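Long-range contact in glutamate receptor 1 (Adineta vaga, PDB 4IO2), which binds glutamate in the ligand-binding domain captured here and is probably a ligand-gated ion channel of the ionotropic glutamate receptor family: residues A[71-83]-A[206-218]. Residues are numbered along the deposited sequence; the frame is centred on the assembly and turned at random.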
loop_
_atom_site.group_PDB
_atom_site.type_symbol
_atom_site.label_atom_id
_atom_site.label_comp_id
_atom_site.label_asym_id
_atom_site.label_seq_id
_atom_site.Cartn_x
_atom_site.Cartn_y
_atom_site.Cartn_z
ATOM N N VAL A 71 -10.318 11.608 -12.682
ATOM C CA VAL A 71 -11.039 10.376 -12.375
ATOM C C VAL A 71 -12.422 10.392 -13.053
ATOM O O VAL A 71 -12.839 9.402 -13.664
ATOM C CB VAL A 71 -11.147 10.213 -10.847
ATOM C CG1 VAL A 71 -12.077 9.108 -10.452
ATOM C CG2 VAL A 71 -9.749 9.984 -10.268
ATOM N N LEU A 72 -13.139 11.509 -12.923
ATOM C CA LEU A 72 -14.447 11.635 -13.546
ATOM C C LEU A 72 -14.386 11.523 -15.068
ATOM O O LEU A 72 -15.263 10.928 -15.693
ATOM C CB LEU A 72 -15.090 12.974 -13.147
ATOM C CG LEU A 72 -15.597 12.998 -11.707
ATOM C CD1 LEU A 72 -15.780 14.441 -11.231
ATOM C CD2 LEU A 72 -16.880 12.233 -11.585
ATOM N N ALA A 73 -13.359 12.096 -15.661
ATOM C CA ALA A 73 -13.163 12.014 -17.118
ATOM C C ALA A 73 -12.958 10.566 -17.538
ATOM O O ALA A 73 -13.558 10.113 -18.529
ATOM C CB ALA A 73 -11.992 12.880 -17.543
ATOM N N LEU A 74 -12.179 9.800 -16.772
ATOM C CA LEU A 74 -12.006 8.408 -17.110
ATOM C C LEU A 74 -13.358 7.691 -16.998
ATOM O O LEU A 74 -13.728 6.895 -17.866
ATOM C CB LEU A 74 -10.965 7.755 -16.207
ATOM C CG LEU A 74 -10.743 6.293 -16.595
ATOM C CD1 LEU A 74 -9.299 5.931 -16.449
ATOM C CD2 LEU A 74 -11.621 5.336 -15.799
ATOM N N ALA A 75 -14.096 7.929 -15.910
ATOM C CA ALA A 75 -15.379 7.248 -15.709
ATOM C C ALA A 75 -16.342 7.563 -16.841
ATOM O O ALA A 75 -17.176 6.739 -17.170
ATOM C CB ALA A 75 -16.004 7.616 -14.373
ATOM N N ASN A 76 -16.220 8.745 -17.434
ATOM C CA ASN A 76 -17.066 9.153 -18.561
ATOM C C ASN A 76 -16.640 8.523 -19.888
ATOM O O ASN A 76 -17.357 8.655 -20.867
ATOM C CB ASN A 76 -16.977 10.669 -18.691
ATOM C CG ASN A 76 -17.938 11.229 -19.710
ATOM O OD1 ASN A 76 -19.148 11.124 -19.537
ATOM N ND2 ASN A 76 -17.406 11.872 -20.746
ATOM N N GLY A 77 -15.467 7.884 -19.921
ATOM C CA GLY A 77 -14.987 7.203 -21.118
ATOM C C GLY A 77 -13.919 7.959 -21.890
ATOM O O GLY A 77 -13.569 7.515 -22.984
ATOM N N ASP A 78 -13.351 9.028 -21.307
ATOM C CA ASP A 78 -12.390 9.870 -22.017
ATOM C C ASP A 78 -11.015 9.231 -22.157
ATOM O O ASP A 78 -10.242 9.591 -23.040
ATOM C CB ASP A 78 -12.214 11.222 -21.332
ATOM C CG ASP A 78 -13.502 12.060 -21.275
ATOM O OD1 ASP A 78 -14.602 11.602 -21.689
ATOM O OD2 ASP A 78 -13.375 13.203 -20.780
ATOM N N TYR A 79 -10.754 8.273 -21.278
ATOM C CA TYR A 79 -9.496 7.530 -21.247
ATOM C C TYR A 79 -9.841 6.071 -20.932
ATOM O O TYR A 79 -10.916 5.781 -20.402
ATOM C CB TYR A 79 -8.555 8.060 -20.142
ATOM C CG TYR A 79 -8.314 9.558 -20.182
ATOM C CD1 TYR A 79 -7.517 10.144 -21.169
ATOM C CD2 TYR A 79 -8.915 10.400 -19.271
ATOM C CE1 TYR A 79 -7.297 11.511 -21.208
ATOM C CE2 TYR A 79 -8.693 11.779 -19.298
ATOM C CZ TYR A 79 -7.910 12.338 -20.271
ATOM O OH TYR A 79 -7.724 13.703 -20.258
ATOM N N ASP A 80 -8.912 5.174 -21.216
ATOM C CA ASP A 80 -9.012 3.775 -20.786
ATOM C C ASP A 80 -8.427 3.533 -19.414
ATOM O O ASP A 80 -9.019 2.818 -18.619
ATOM C CB ASP A 80 -8.374 2.842 -21.818
ATOM C CG ASP A 80 -9.050 2.972 -23.168
ATOM O OD1 ASP A 80 -10.313 2.894 -23.227
ATOM O OD2 ASP A 80 -8.352 3.181 -24.167
ATOM N N ILE A 81 -7.258 4.093 -19.168
ATOM C CA ILE A 81 -6.674 4.095 -17.829
ATOM C C ILE A 81 -6.105 5.492 -17.570
ATOM O O ILE A 81 -5.919 6.270 -18.503
ATOM C CB ILE A 81 -5.573 3.019 -17.613
ATOM C CG1 ILE A 81 -4.379 3.252 -18.548
ATOM C CG2 ILE A 81 -6.172 1.637 -17.815
ATOM C CD1 ILE A 81 -3.177 2.292 -18.296
ATOM N N ALA A 82 -5.810 5.786 -16.319
ATOM C CA ALA A 82 -5.089 7.019 -15.961
ATOM C C ALA A 82 -3.982 6.679 -14.958
ATOM O O ALA A 82 -4.185 5.952 -13.994
ATOM C CB ALA A 82 -6.035 8.104 -15.399
ATOM N N ILE A 83 -2.793 7.188 -15.248
ATOM C CA ILE A 83 -1.603 6.903 -14.469
ATOM C C ILE A 83 -1.004 8.181 -13.951
ATOM O O ILE A 83 -0.724 9.105 -14.723
ATOM C CB ILE A 83 -0.531 6.129 -15.272
ATOM C CG1 ILE A 83 -1.090 4.830 -15.870
ATOM C CG2 ILE A 83 0.630 5.819 -14.358
ATOM C CD1 ILE A 83 -0.087 4.090 -16.767
ATOM N N THR A 206 -2.411 5.253 -0.755
ATOM C CA THR A 206 -1.710 4.663 -1.882
ATOM C C THR A 206 -2.033 5.395 -3.163
ATOM O O THR A 206 -3.086 6.035 -3.244
ATOM C CB THR A 206 -2.111 3.176 -2.062
ATOM O OG1 THR A 206 -3.544 3.083 -2.212
ATOM C CG2 THR A 206 -1.689 2.301 -0.861
ATOM N N PHE A 207 -1.182 5.264 -4.151
ATOM C CA PHE A 207 -1.453 5.679 -5.515
ATOM C C PHE A 207 -1.762 4.420 -6.313
ATOM O O PHE A 207 -1.087 3.389 -6.152
ATOM C CB PHE A 207 -0.267 6.341 -6.173
ATOM C CG PHE A 207 0.154 7.669 -5.563
ATOM C CD1 PHE A 207 -0.739 8.523 -4.945
ATOM C CD2 PHE A 207 1.470 8.087 -5.669
ATOM C CE1 PHE A 207 -0.318 9.739 -4.418
ATOM C CE2 PHE A 207 1.894 9.314 -5.157
ATOM C CZ PHE A 207 1.003 10.139 -4.538
ATOM N N GLY A 208 -2.773 4.486 -7.179
ATOM C CA GLY A 208 -3.143 3.370 -8.037
ATOM C C GLY A 208 -3.415 3.873 -9.421
ATOM O O GLY A 208 -3.758 5.042 -9.621
ATOM N N ILE A 209 -3.313 2.960 -10.382
ATOM C CA ILE A 209 -3.737 3.253 -11.751
ATOM C C ILE A 209 -5.270 3.186 -11.797
ATOM O O ILE A 209 -5.858 2.231 -11.332
ATOM C CB ILE A 209 -3.076 2.282 -12.753
ATOM C CG1 ILE A 209 -1.568 2.545 -12.738
ATOM C CG2 ILE A 209 -3.665 2.498 -14.149
ATOM C CD1 ILE A 209 -0.784 1.629 -13.669
ATOM N N VAL A 210 -5.898 4.216 -12.340
ATOM C CA VAL A 210 -7.342 4.270 -12.446
ATOM C C VAL A 210 -7.772 3.461 -13.642
ATOM O O VAL A 210 -7.229 3.624 -14.727
ATOM C CB VAL A 210 -7.831 5.729 -12.620
ATOM C CG1 VAL A 210 -9.344 5.762 -12.604
ATOM C CG2 VAL A 210 -7.275 6.647 -11.559
ATOM N N THR A 211 -8.780 2.621 -13.459
ATOM C CA THR A 211 -9.359 1.818 -14.539
ATOM C C THR A 211 -10.878 1.875 -14.435
ATOM O O THR A 211 -11.426 2.220 -13.404
ATOM C CB THR A 211 -8.901 0.335 -14.505
ATOM O OG1 THR A 211 -9.622 -0.387 -13.521
ATOM C CG2 THR A 211 -7.425 0.189 -14.221
ATOM N N PRO A 212 -11.564 1.437 -15.479
ATOM C CA PRO A 212 -13.004 1.301 -15.333
ATOM C C PRO A 212 -13.355 0.272 -14.271
ATOM O O PRO A 212 -12.574 -0.658 -14.066
ATOM C CB PRO A 212 -13.460 0.819 -16.728
ATOM C CG PRO A 212 -12.378 1.304 -17.649
ATOM C CD PRO A 212 -11.112 1.164 -16.854
ATOM N N LYS A 213 -14.541 0.384 -13.678
ATOM C CA LYS A 213 -15.016 -0.689 -12.838
ATOM C C LYS A 213 -15.243 -1.942 -13.677
ATOM O O LYS A 213 -15.577 -1.864 -14.859
ATOM C CB LYS A 213 -16.313 -0.271 -12.156
ATOM C CG LYS A 213 -16.072 0.794 -11.086
ATOM C CD LYS A 213 -17.306 0.990 -10.244
ATOM C CE LYS A 213 -18.382 1.717 -10.980
ATOM N NZ LYS A 213 -19.571 1.908 -10.076
ATOM N N GLU A 214 -15.029 -3.092 -13.060
ATOM C CA GLU A 214 -15.264 -4.387 -13.718
ATOM C C GLU A 214 -14.517 -4.536 -15.052
ATOM O O GLU A 214 -15.059 -5.050 -16.019
ATOM C CB GLU A 214 -16.773 -4.643 -13.878
ATOM C CG GLU A 214 -17.473 -4.686 -12.531
ATOM C CD GLU A 214 -18.959 -4.755 -12.628
ATOM O OE1 GLU A 214 -19.454 -5.372 -13.601
ATOM O OE2 GLU A 214 -19.628 -4.202 -11.718
ATOM N N TRP A 215 -13.259 -4.102 -15.099
ATOM C CA TRP A 215 -12.502 -4.013 -16.346
ATOM C C TRP A 215 -12.003 -5.358 -16.808
ATOM O O TRP A 215 -11.454 -6.116 -16.023
ATOM C CB TRP A 215 -11.285 -3.122 -16.102
ATOM C CG TRP A 215 -10.577 -2.596 -17.279
ATOM C CD1 TRP A 215 -11.116 -2.085 -18.432
ATOM C CD2 TRP A 215 -9.176 -2.429 -17.387
ATOM N NE1 TRP A 215 -10.116 -1.609 -19.255
ATOM C CE2 TRP A 215 -8.913 -1.803 -18.623
ATOM C CE3 TRP A 215 -8.095 -2.731 -16.533
ATOM C CZ2 TRP A 215 -7.622 -1.504 -19.036
ATOM C CZ3 TRP A 215 -6.845 -2.447 -16.943
ATOM C CH2 TRP A 215 -6.603 -1.816 -18.183
ATOM N N LEU A 216 -12.105 -5.586 -18.103
ATOM C CA LEU A 216 -11.695 -6.831 -18.742
ATOM C C LEU A 216 -10.213 -7.179 -18.520
ATOM O O LEU A 216 -9.844 -8.331 -18.455
ATOM C CB LEU A 216 -11.986 -6.701 -20.244
ATOM C CG LEU A 216 -11.722 -7.886 -21.161
ATOM C CD1 LEU A 216 -12.617 -9.042 -20.753
ATOM C CD2 LEU A 216 -11.933 -7.516 -22.651
ATOM N N TYR A 217 -9.378 -6.156 -18.376
ATOM C CA TYR A 217 -7.943 -6.328 -18.332
ATOM C C TYR A 217 -7.349 -6.218 -16.914
ATOM O O TYR A 217 -6.143 -6.104 -16.766
ATOM C CB TYR A 217 -7.284 -5.316 -19.284
ATOM C CG TYR A 217 -7.809 -5.368 -20.732
ATOM C CD1 TYR A 217 -7.471 -6.408 -21.590
ATOM C CD2 TYR A 217 -8.642 -4.361 -21.237
ATOM C CE1 TYR A 217 -7.943 -6.453 -22.884
ATOM C CE2 TYR A 217 -9.104 -4.399 -22.535
ATOM C CZ TYR A 217 -8.759 -5.459 -23.339
ATOM O OH TYR A 217 -9.210 -5.496 -24.638
ATOM N N ALA A 218 -8.189 -6.258 -15.869
ATOM C CA ALA A 218 -7.733 -5.961 -14.508
ATOM C C ALA A 218 -6.596 -6.855 -14.053
ATOM O O ALA A 218 -5.581 -6.376 -13.501
ATOM C CB ALA A 218 -8.901 -6.012 -13.509
#
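I81 CG2 approaches the six-membered end of the W215 indole, 3.5 Å from W215 CH2. One face of the ring carries T211 CB and P212 CD, both offset toward the rim, and the opposite face carries Y217 CB. Residues of its own segment thus flank the indole on both faces while its six-membered end reaches the strand. I81 CG1 sits between the backbone N and the carbonyl carbon (chi1 62°), which leaves CG2 anti to that carbon and turned to the tryptophan.

Beside this apolar patch, A82 and V210 form a single antiparallel hydrogen-bonded bridge. A82 N donates a hydrogen bond to V210 O at 3.0 Å, and V210 N donates one to A82 O at 2.9 Å, the latter in the carbonyl plane. I81 CA adds a CH···O contact to V210 O. Because strand 81-82 also pairs with strand 9-14, the bridge ties the edge of that parallel sheet to strand 200-211 within this ligand-binding domain, which belongs to the periplasmic-binding-protein-like family. Two residues before I209 the strand carries F207, which touches the bound glutamate.

Apolar groups pack around the bridge. The side chains of L74, from helix 67-75, and V210 pass each other head-to-tail, L74 CD1 3.8 Å from V210 CG1. I83 and I209 run alongside one another with the same heading, I83 CG1 3.9 Å from I209 CD1; L221 and I225 of helix 218-230 also touch I209.

D80 O, with P212 CD at 3.2 Å, is buried without a hydrogen-bond partner, whereas the D80 carboxylate pairs with R11. The chemistry implies a mostly hydrophobic join pinned by two backbone bonds.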